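Local coordinates for protein thin, isoform D (Drosophila melanogaster, PDB 6XG7) that probably serves in muscle as a RING-type ubiquitin ligase, this part being its NHL-repeat beta-propeller, a domain implicated in protein-protein interaction, at residues S58-D63 / V69-S74; V239-D242 / Y246-V249; E284-M289 / I294-R299. All blocks are in the same frame, centred on the assembly; numbering follows the deposited sequence.

Interaction 1. Residues S58-D63 / V69-S74; sequences SIVVAD and VQVFDS
I59 and F72 exchange two backbone hydrogen bonds, I59 N to F72 O at 2.9 Å and F72 N to I59 O at 2.8 Å, and V61 and Q70 repeat the pattern two residues on. Between these hydrogen-bonded pairs lies the non-hydrogen-bonded pair V60 and V71. The strand axes run antiparallel at 164° and approach to 4.7 Å. V60, A62, V69 and V71 share one face, where CG1 of V60 meets CG1 of V69 at 3.7 Å; beta-branched valines suit this place because they favour extended backbone and present short, compact branches to strands 98-100 and 106-110. The two strands form a hairpin within one blade of the NHL propeller, and this valine face packs on the next blade. On the other face, F72 has CG beside its backbone N (chi1 -55°), which brings the ring back along its partner strand: the carbonyl O of I59 lies at the ring edge, in plane, and CG2 of V61 comes within 4.0 Å of CE1 of F72. Beyond it, NE2 of Q70 donates to OD2 of D63 at 3.0 Å, a bent bond (132°) arriving from above the carboxylate plane. D63 OD2 is also held by R68 and N66, while the Q70 amide binds G43 and S44.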
loop_
_atom_site.group_PDB
_atom_site.type_symbol
_atom_site.label_atom_id
_atom_site.label_comp_id
_atom_site.label_asym_id
_atom_site.label_seq_id
_atom_site.Cartn_x
_atom_site.Cartn_y
_atom_site.Cartn_z
ATOM N N SER A 58 -4.456 -10.772 9.995
ATOM C CA SER A 58 -5.004 -9.558 10.566
ATOM C C SER A 58 -5.062 -8.471 9.503
ATOM O O SER A 58 -4.286 -8.466 8.543
ATOM C CB SER A 58 -4.143 -9.102 11.732
ATOM O OG SER A 58 -2.838 -8.843 11.269
ATOM N N ILE A 59 -6.010 -7.557 9.681
ATOM C CA ILE A 59 -6.269 -6.458 8.761
ATOM C C ILE A 59 -5.783 -5.189 9.440
ATOM O O ILE A 59 -6.292 -4.806 10.502
ATOM C CB ILE A 59 -7.768 -6.347 8.437
ATOM C CG1 ILE A 59 -8.257 -7.631 7.778
ATOM C CG2 ILE A 59 -8.043 -5.115 7.574
ATOM C CD1 ILE A 59 -9.779 -7.715 7.622
ATOM N N VAL A 60 -4.802 -4.532 8.830
ATOM C CA VAL A 60 -4.107 -3.405 9.423
ATOM C C VAL A 60 -4.391 -2.176 8.564
ATOM O O VAL A 60 -4.086 -2.175 7.364
ATOM C CB VAL A 60 -2.599 -3.697 9.504
ATOM C CG1 VAL A 60 -1.856 -2.520 10.101
ATOM C CG2 VAL A 60 -2.356 -4.995 10.294
ATOM N N VAL A 61 -4.965 -1.132 9.175
ATOM C CA VAL A 61 -5.478 0.018 8.434
ATOM C C VAL A 61 -4.805 1.296 8.911
ATOM O O VAL A 61 -4.803 1.591 10.108
ATOM C CB VAL A 61 -7.005 0.146 8.578
ATOM C CG1 VAL A 61 -7.540 1.308 7.712
ATOM C CG2 VAL A 61 -7.693 -1.166 8.226
ATOM N N ALA A 62 -4.236 2.049 7.976
ATOM C CA ALA A 62 -3.732 3.400 8.237
ATOM C C ALA A 62 -4.924 4.350 8.176
ATOM O O ALA A 62 -5.392 4.719 7.096
ATOM C CB ALA A 62 -2.681 3.775 7.199
ATOM N N ASP A 63 -5.438 4.717 9.342
ATOM C CA ASP A 63 -6.652 5.529 9.477
ATOM C C ASP A 63 -6.212 6.994 9.508
ATOM O O ASP A 63 -6.129 7.642 10.547
ATOM C CB ASP A 63 -7.392 5.104 10.740
ATOM C CG ASP A 63 -8.711 5.786 10.896
ATOM O OD1 ASP A 63 -9.161 6.407 9.916
ATOM O OD2 ASP A 63 -9.275 5.676 12.013
ATOM N N VAL A 69 -3.235 3.829 13.556
ATOM C CA VAL A 69 -3.380 2.531 12.921
ATOM C C VAL A 69 -4.422 1.738 13.701
ATOM O O VAL A 69 -4.419 1.748 14.935
ATOM C CB VAL A 69 -2.036 1.786 12.915
ATOM C CG1 VAL A 69 -2.237 0.369 12.414
ATOM C CG2 VAL A 69 -1.017 2.508 12.046
ATOM N N GLN A 70 -5.327 1.070 12.984
ATOM C CA GLN A 70 -6.267 0.136 13.594
ATOM C C GLN A 70 -6.005 -1.263 13.066
ATOM O O GLN A 70 -5.726 -1.448 11.872
ATOM C CB GLN A 70 -7.715 0.515 13.341
ATOM C CG GLN A 70 -8.090 1.848 13.951
ATOM C CD GLN A 70 -9.581 2.074 13.886
ATOM O OE1 GLN A 70 -10.336 1.389 14.548
ATOM N NE2 GLN A 70 -10.012 2.986 13.040
ATOM N N VAL A 71 -6.092 -2.236 13.969
ATOM C CA VAL A 71 -5.867 -3.641 13.665
ATOM C C VAL A 71 -7.136 -4.411 13.970
ATOM O O VAL A 71 -7.713 -4.272 15.056
ATOM C CB VAL A 71 -4.683 -4.203 14.465
ATOM C CG1 VAL A 71 -4.470 -5.667 14.108
ATOM C CG2 VAL A 71 -3.412 -3.361 14.226
ATOM N N PHE A 72 -7.556 -5.214 13.005
ATOM C CA PHE A 72 -8.734 -6.062 13.075
ATOM C C PHE A 72 -8.304 -7.508 12.853
ATOM O O PHE A 72 -7.246 -7.785 12.268
ATOM C CB PHE A 72 -9.739 -5.658 11.991
ATOM C CG PHE A 72 -10.137 -4.205 12.036
ATOM C CD1 PHE A 72 -9.317 -3.220 11.505
ATOM C CD2 PHE A 72 -11.330 -3.822 12.615
ATOM C CE1 PHE A 72 -9.679 -1.895 11.573
ATOM C CE2 PHE A 72 -11.695 -2.492 12.672
ATOM C CZ PHE A 72 -10.870 -1.536 12.158
ATOM N N ASP A 73 -9.132 -8.436 13.320
ATOM C CA ASP A 73 -8.918 -9.838 12.992
ATOM C C ASP A 73 -9.365 -10.123 11.557
ATOM O O ASP A 73 -9.811 -9.240 10.817
ATOM C CB ASP A 73 -9.549 -10.750 14.039
ATOM C CG ASP A 73 -11.069 -10.798 13.993
ATOM O OD1 ASP A 73 -11.709 -10.388 13.009
ATOM O OD2 ASP A 73 -11.631 -11.322 14.984
ATOM N N SER A 74 -9.190 -11.378 11.140
ATOM C CA SER A 74 -9.473 -11.754 9.759
ATOM C C SER A 74 -10.951 -11.668 9.398
ATOM O O SER A 74 -11.277 -11.701 8.205
ATOM C CB SER A 74 -8.927 -13.148 9.469
ATOM O OG SER A 74 -9.490 -14.081 10.378
#

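Interaction 2. Residues V239-D242 / Y246-V249; sequences VAVD and YIFV
A240 and F248 form the hydrogen-bonded pair at the heart of this hairpin, with F248 N reaching A240 O at 2.9 Å and F248 O accepting from A240 N. The phenyl group of F248 packs closely along strand 239-241: its edge meets A240 O and D242 N, and CE1 of F248 lies 4.0 Å from CB of D242. The small methyl of A240 suits a position beside so large a ring. On the opposite face, V239 and V249 lie side by side, and V249 packs against I210 of strand 209-214. The turn end is the more solvent-exposed one, with V241, D242 and Y246 partly exposed. V241 and I247 barely meet through their side chains; CG2 of V241 instead rests on Y246 O at 3.3 Å. There D242 closes the turn: its OD1 takes the Y246 N-H at 3.0 Å in a bent bond (140°) from above the carboxylate plane and also accepts the N-H of Q244, while OD2 binds the hydroxyl of Y25. The carboxylate stands 81° from the Y246 ring, and the Y246 and F248 rings each make an edge-to-face contact with the ring of Y25. A short antiparallel hairpin with an aspartate at its turn, it forms the inner part of an NHL propeller blade.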
loop_
_atom_site.group_PDB
_atom_site.type_symbol
_atom_site.label_atom_id
_atom_site.label_comp_id
_atom_site.label_asym_id
_atom_site.label_seq_id
_atom_site.Cartn_x
_atom_site.Cartn_y
_atom_site.Cartn_z
ATOM N N VAL A 239 -1.000 -1.136 -4.520
ATOM C CA VAL A 239 -0.518 -2.328 -5.198
ATOM C C VAL A 239 -0.166 -3.380 -4.157
ATOM O O VAL A 239 0.287 -3.069 -3.052
ATOM C CB VAL A 239 0.687 -2.087 -6.135
ATOM C CG1 VAL A 239 0.302 -1.261 -7.322
ATOM C CG2 VAL A 239 1.860 -1.466 -5.394
ATOM N N ALA A 240 -0.373 -4.643 -4.525
ATOM C CA ALA A 240 0.003 -5.754 -3.669
ATOM C C ALA A 240 0.433 -6.910 -4.554
ATOM O O ALA A 240 0.123 -6.954 -5.749
ATOM C CB ALA A 240 -1.156 -6.202 -2.773
ATOM N N VAL A 241 1.152 -7.850 -3.961
ATOM C CA VAL A 241 1.616 -9.039 -4.663
ATOM C C VAL A 241 1.410 -10.235 -3.746
ATOM O O VAL A 241 1.635 -10.138 -2.536
ATOM C CB VAL A 241 3.093 -8.863 -5.093
ATOM C CG1 VAL A 241 4.036 -8.801 -3.888
ATOM C CG2 VAL A 241 3.510 -9.942 -6.069
ATOM N N ASP A 242 0.970 -11.371 -4.311
ATOM C CA ASP A 242 0.822 -12.590 -3.526
ATOM C C ASP A 242 2.106 -13.419 -3.600
ATOM O O ASP A 242 3.105 -13.018 -4.195
ATOM C CB ASP A 242 -0.447 -13.363 -3.887
ATOM C CG ASP A 242 -0.320 -14.222 -5.120
ATOM O OD1 ASP A 242 0.750 -14.297 -5.766
ATOM O OD2 ASP A 242 -1.347 -14.854 -5.456
ATOM N N TYR A 246 1.306 -12.915 -8.364
ATOM C CA TYR A 246 0.136 -12.222 -8.896
ATOM C C TYR A 246 0.123 -10.806 -8.332
ATOM O O TYR A 246 0.464 -10.582 -7.168
ATOM C CB TYR A 246 -1.164 -12.949 -8.530
ATOM C CG TYR A 246 -1.398 -14.250 -9.269
ATOM C CD1 TYR A 246 -0.903 -15.446 -8.779
ATOM C CD2 TYR A 246 -2.123 -14.288 -10.448
ATOM C CE1 TYR A 246 -1.115 -16.645 -9.447
ATOM C CE2 TYR A 246 -2.326 -15.473 -11.122
ATOM C CZ TYR A 246 -1.823 -16.651 -10.614
ATOM O OH TYR A 246 -2.035 -17.839 -11.279
ATOM N N ILE A 247 -0.271 -9.850 -9.170
ATOM C CA ILE A 247 -0.219 -8.427 -8.850
ATOM C C ILE A 247 -1.634 -7.865 -8.817
ATOM O O ILE A 247 -2.435 -8.129 -9.723
ATOM C CB ILE A 247 0.641 -7.649 -9.862
ATOM C CG1 ILE A 247 2.076 -8.187 -9.871
ATOM C CG2 ILE A 247 0.656 -6.166 -9.544
ATOM C CD1 ILE A 247 2.941 -7.648 -11.011
ATOM N N PHE A 248 -1.927 -7.089 -7.777
ATOM C CA PHE A 248 -3.235 -6.508 -7.529
ATOM C C PHE A 248 -3.074 -5.002 -7.534
ATOM O O PHE A 248 -2.203 -4.472 -6.844
ATOM C CB PHE A 248 -3.773 -6.962 -6.176
ATOM C CG PHE A 248 -3.819 -8.450 -6.035
ATOM C CD1 PHE A 248 -2.671 -9.155 -5.729
ATOM C CD2 PHE A 248 -4.973 -9.156 -6.302
ATOM C CE1 PHE A 248 -2.689 -10.515 -5.637
ATOM C CE2 PHE A 248 -4.996 -10.525 -6.213
ATOM C CZ PHE A 248 -3.842 -11.204 -5.891
ATOM N N VAL A 249 -3.906 -4.317 -8.315
ATOM C CA VAL A 249 -3.802 -2.872 -8.455
ATOM C C VAL A 249 -5.147 -2.241 -8.138
ATOM O O VAL A 249 -6.168 -2.599 -8.744
ATOM C CB VAL A 249 -3.345 -2.450 -9.867
ATOM C CG1 VAL A 249 -3.229 -0.951 -9.959
ATOM C CG2 VAL A 249 -2.007 -3.085 -10.229
#

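Interaction 3. Residues E284-M289 / I294-R299; sequences EGVAIM and ILVCDR
The carboxylate oxygen OE2 of E284 is gripped by three arginines, R299 across the strand pair and R49 and R237 from other parts of the chain. R299 NH1 donates to E284 OE2 at 3.0 Å from the anti side but tilted about 31° out of the carboxylate plane, the carboxylate and guanidinium planes standing 80° apart. A bend at chi2 (-78°) turns the E284 carboxylate back toward R299, and the other oxygen, OE1, binds the hydroxyl of Y191. A carboxylate suits this place because it can accept from several arginines at once, and their charge would probably favour its ionised form. From here the strands run antiparallel, joined by backbone bonds such as C297 N to G285 O and L295 N to A287 O, the latter 2.8 Å. Their side chains divide between two faces. On one, CG2 of V286 lies 3.9 Å from CG2 of I294, the two side chains side by side. I288 extends CD1 to within 3.7 Å of CG1 of I294; of these branched aliphatics, V286 and I294 also pack against the neighbouring hairpin 239-242/246-249. On the other face, the branched end of L295 spans the small A287: CD2 of L295 lies 4.2 Å from CB of A287, and CD1 of L295 touches CG of M289 at 3.7 Å, the two longer side chains crossing at about a right angle. M289, unbranched and flexible, continues this face onto V53 and I59. The contact is thus an antiparallel hairpin of the last NHL repeat in a beta-propeller, with a cluster of arginines round the buried E284 at one end.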
loop_
_atom_site.group_PDB
_atom_site.type_symbol
_atom_site.label_atom_id
_atom_site.label_comp_id
_atom_site.label_asym_id
_atom_site.label_seq_id
_atom_site.Cartn_x
_atom_site.Cartn_y
_atom_site.Cartn_z
ATOM N N GLU A 284 -7.499 3.497 -2.237
ATOM C CA GLU A 284 -6.155 3.742 -1.735
ATOM C C GLU A 284 -5.411 2.412 -1.668
ATOM O O GLU A 284 -5.119 1.820 -2.707
ATOM C CB GLU A 284 -6.240 4.471 -0.394
ATOM C CG GLU A 284 -6.690 5.917 -0.520
ATOM C CD GLU A 284 -5.581 6.857 -0.980
ATOM O OE1 GLU A 284 -4.437 6.420 -1.229
ATOM O OE2 GLU A 284 -5.858 8.071 -1.086
ATOM N N GLY A 285 -5.108 1.926 -0.467
ATOM C CA GLY A 285 -4.322 0.719 -0.331
ATOM C C GLY A 285 -5.073 -0.548 -0.716
ATOM O O GLY A 285 -6.308 -0.619 -0.727
ATOM N N VAL A 286 -4.290 -1.591 -1.006
ATOM C CA VAL A 286 -4.804 -2.922 -1.297
ATOM C C VAL A 286 -3.852 -3.910 -0.639
ATOM O O VAL A 286 -2.662 -3.627 -0.467
ATOM C CB VAL A 286 -4.953 -3.162 -2.821
ATOM C CG1 VAL A 286 -3.623 -3.163 -3.496
ATOM C CG2 VAL A 286 -5.728 -4.440 -3.133
ATOM N N ALA A 287 -4.386 -5.058 -0.231
ATOM C CA ALA A 287 -3.575 -6.108 0.374
ATOM C C ALA A 287 -4.236 -7.457 0.107
ATOM O O ALA A 287 -5.394 -7.524 -0.305
ATOM C CB ALA A 287 -3.381 -5.862 1.885
ATOM N N ILE A 288 -3.486 -8.533 0.341
ATOM C CA ILE A 288 -3.927 -9.891 0.021
ATOM C C ILE A 288 -3.653 -10.806 1.216
ATOM O O ILE A 288 -2.527 -10.863 1.718
ATOM C CB ILE A 288 -3.272 -10.390 -1.292
ATOM C CG1 ILE A 288 -3.750 -11.777 -1.708
ATOM C CG2 ILE A 288 -1.764 -10.365 -1.230
ATOM C CD1 ILE A 288 -5.161 -11.812 -2.166
ATOM N N MET A 289 -4.697 -11.486 1.696
ATOM C CA MET A 289 -4.547 -12.459 2.773
ATOM C C MET A 289 -3.988 -13.765 2.222
ATOM O O MET A 289 -4.006 -14.025 1.019
ATOM C CB MET A 289 -5.895 -12.789 3.420
ATOM C CG MET A 289 -6.511 -11.706 4.302
ATOM S SD MET A 289 -8.076 -12.237 5.036
ATOM C CE MET A 289 -8.570 -10.791 5.942
ATOM N N ILE A 294 -8.900 -10.501 -0.977
ATOM C CA ILE A 294 -8.349 -9.214 -1.377
ATOM C C ILE A 294 -9.001 -8.147 -0.508
ATOM O O ILE A 294 -10.234 -8.086 -0.409
ATOM C CB ILE A 294 -8.636 -8.939 -2.861
ATOM C CG1 ILE A 294 -8.031 -10.019 -3.746
ATOM C CG2 ILE A 294 -8.103 -7.562 -3.264
ATOM C CD1 ILE A 294 -8.552 -9.958 -5.173
ATOM N N LEU A 295 -8.180 -7.306 0.116
ATOM C CA LEU A 295 -8.629 -6.221 0.977
ATOM C C LEU A 295 -8.385 -4.912 0.242
ATOM O O LEU A 295 -7.300 -4.706 -0.302
ATOM C CB LEU A 295 -7.818 -6.163 2.280
ATOM C CG LEU A 295 -7.583 -7.333 3.202
ATOM C CD1 LEU A 295 -6.957 -8.461 2.500
ATOM C CD2 LEU A 295 -6.689 -6.842 4.327
ATOM N N VAL A 296 -9.355 -4.009 0.304
ATOM C CA VAL A 296 -9.347 -2.770 -0.471
ATOM C C VAL A 296 -9.768 -1.615 0.438
ATOM O O VAL A 296 -10.807 -1.694 1.097
ATOM C CB VAL A 296 -10.330 -2.934 -1.659
ATOM C CG1 VAL A 296 -10.387 -1.718 -2.524
ATOM C CG2 VAL A 296 -9.980 -4.187 -2.512
ATOM N N CYS A 297 -8.971 -0.593 0.487
ATOM C CA CYS A 297 -9.381 0.638 1.200
ATOM C C CYS A 297 -10.071 1.679 0.242
ATOM O O CYS A 297 -9.625 2.096 -0.909
ATOM C CB CYS A 297 -8.118 1.292 1.681
ATOM S SG CYS A 297 -8.615 2.788 2.510
ATOM N N ASP A 298 -11.350 1.943 0.539
ATOM C CA ASP A 298 -12.222 2.824 -0.247
ATOM C C ASP A 298 -12.305 4.126 0.548
ATOM O O ASP A 298 -13.192 4.314 1.372
ATOM C CB ASP A 298 -13.604 2.088 -0.405
ATOM C CG ASP A 298 -14.577 2.797 -1.333
ATOM O OD1 ASP A 298 -14.179 3.714 -2.064
ATOM O OD2 ASP A 298 -15.761 2.396 -1.311
ATOM N N ARG A 299 -11.308 5.002 0.342
ATOM C CA ARG A 299 -11.109 6.158 1.216
ATOM C C ARG A 299 -12.345 7.053 1.272
ATOM O O ARG A 299 -12.720 7.536 2.335
ATOM C CB ARG A 299 -9.911 6.977 0.725
ATOM C CG ARG A 299 -9.534 8.187 1.595
ATOM C CD ARG A 299 -8.781 9.274 0.792
ATOM N NE ARG A 299 -9.650 9.816 -0.258
ATOM C CZ ARG A 299 -9.541 9.562 -1.566
ATOM N NH1 ARG A 299 -8.558 8.815 -2.046
ATOM N NH2 ARG A 299 -10.428 10.072 -2.409
#

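In the fold
The three hairpins belong to different NHL repeats, and interaction 3 touches both others. Interactions 1 and 3 have centres about 11 Å apart: CE of M289 lies 3.7 Å from CG1 of I59, and CD2 of L295 lies 3.9 Å from the same I59 carbon. On its other face, interaction 3 meets interaction 2, about 10 Å away between centres, where CD1 of I294 lies 3.7 Å from CE2 of F248 and V286 packs on the backbone of V239 and A240. Interactions 1 and 2 do not touch, their nearest atoms being about 11 Å apart, so 284-289/294-299 bridges them. Tetraethylene glycol, probably from the crystallisation liquor, is bound about 4 Å from the side chain of V241 and about 6 Å from that of I288.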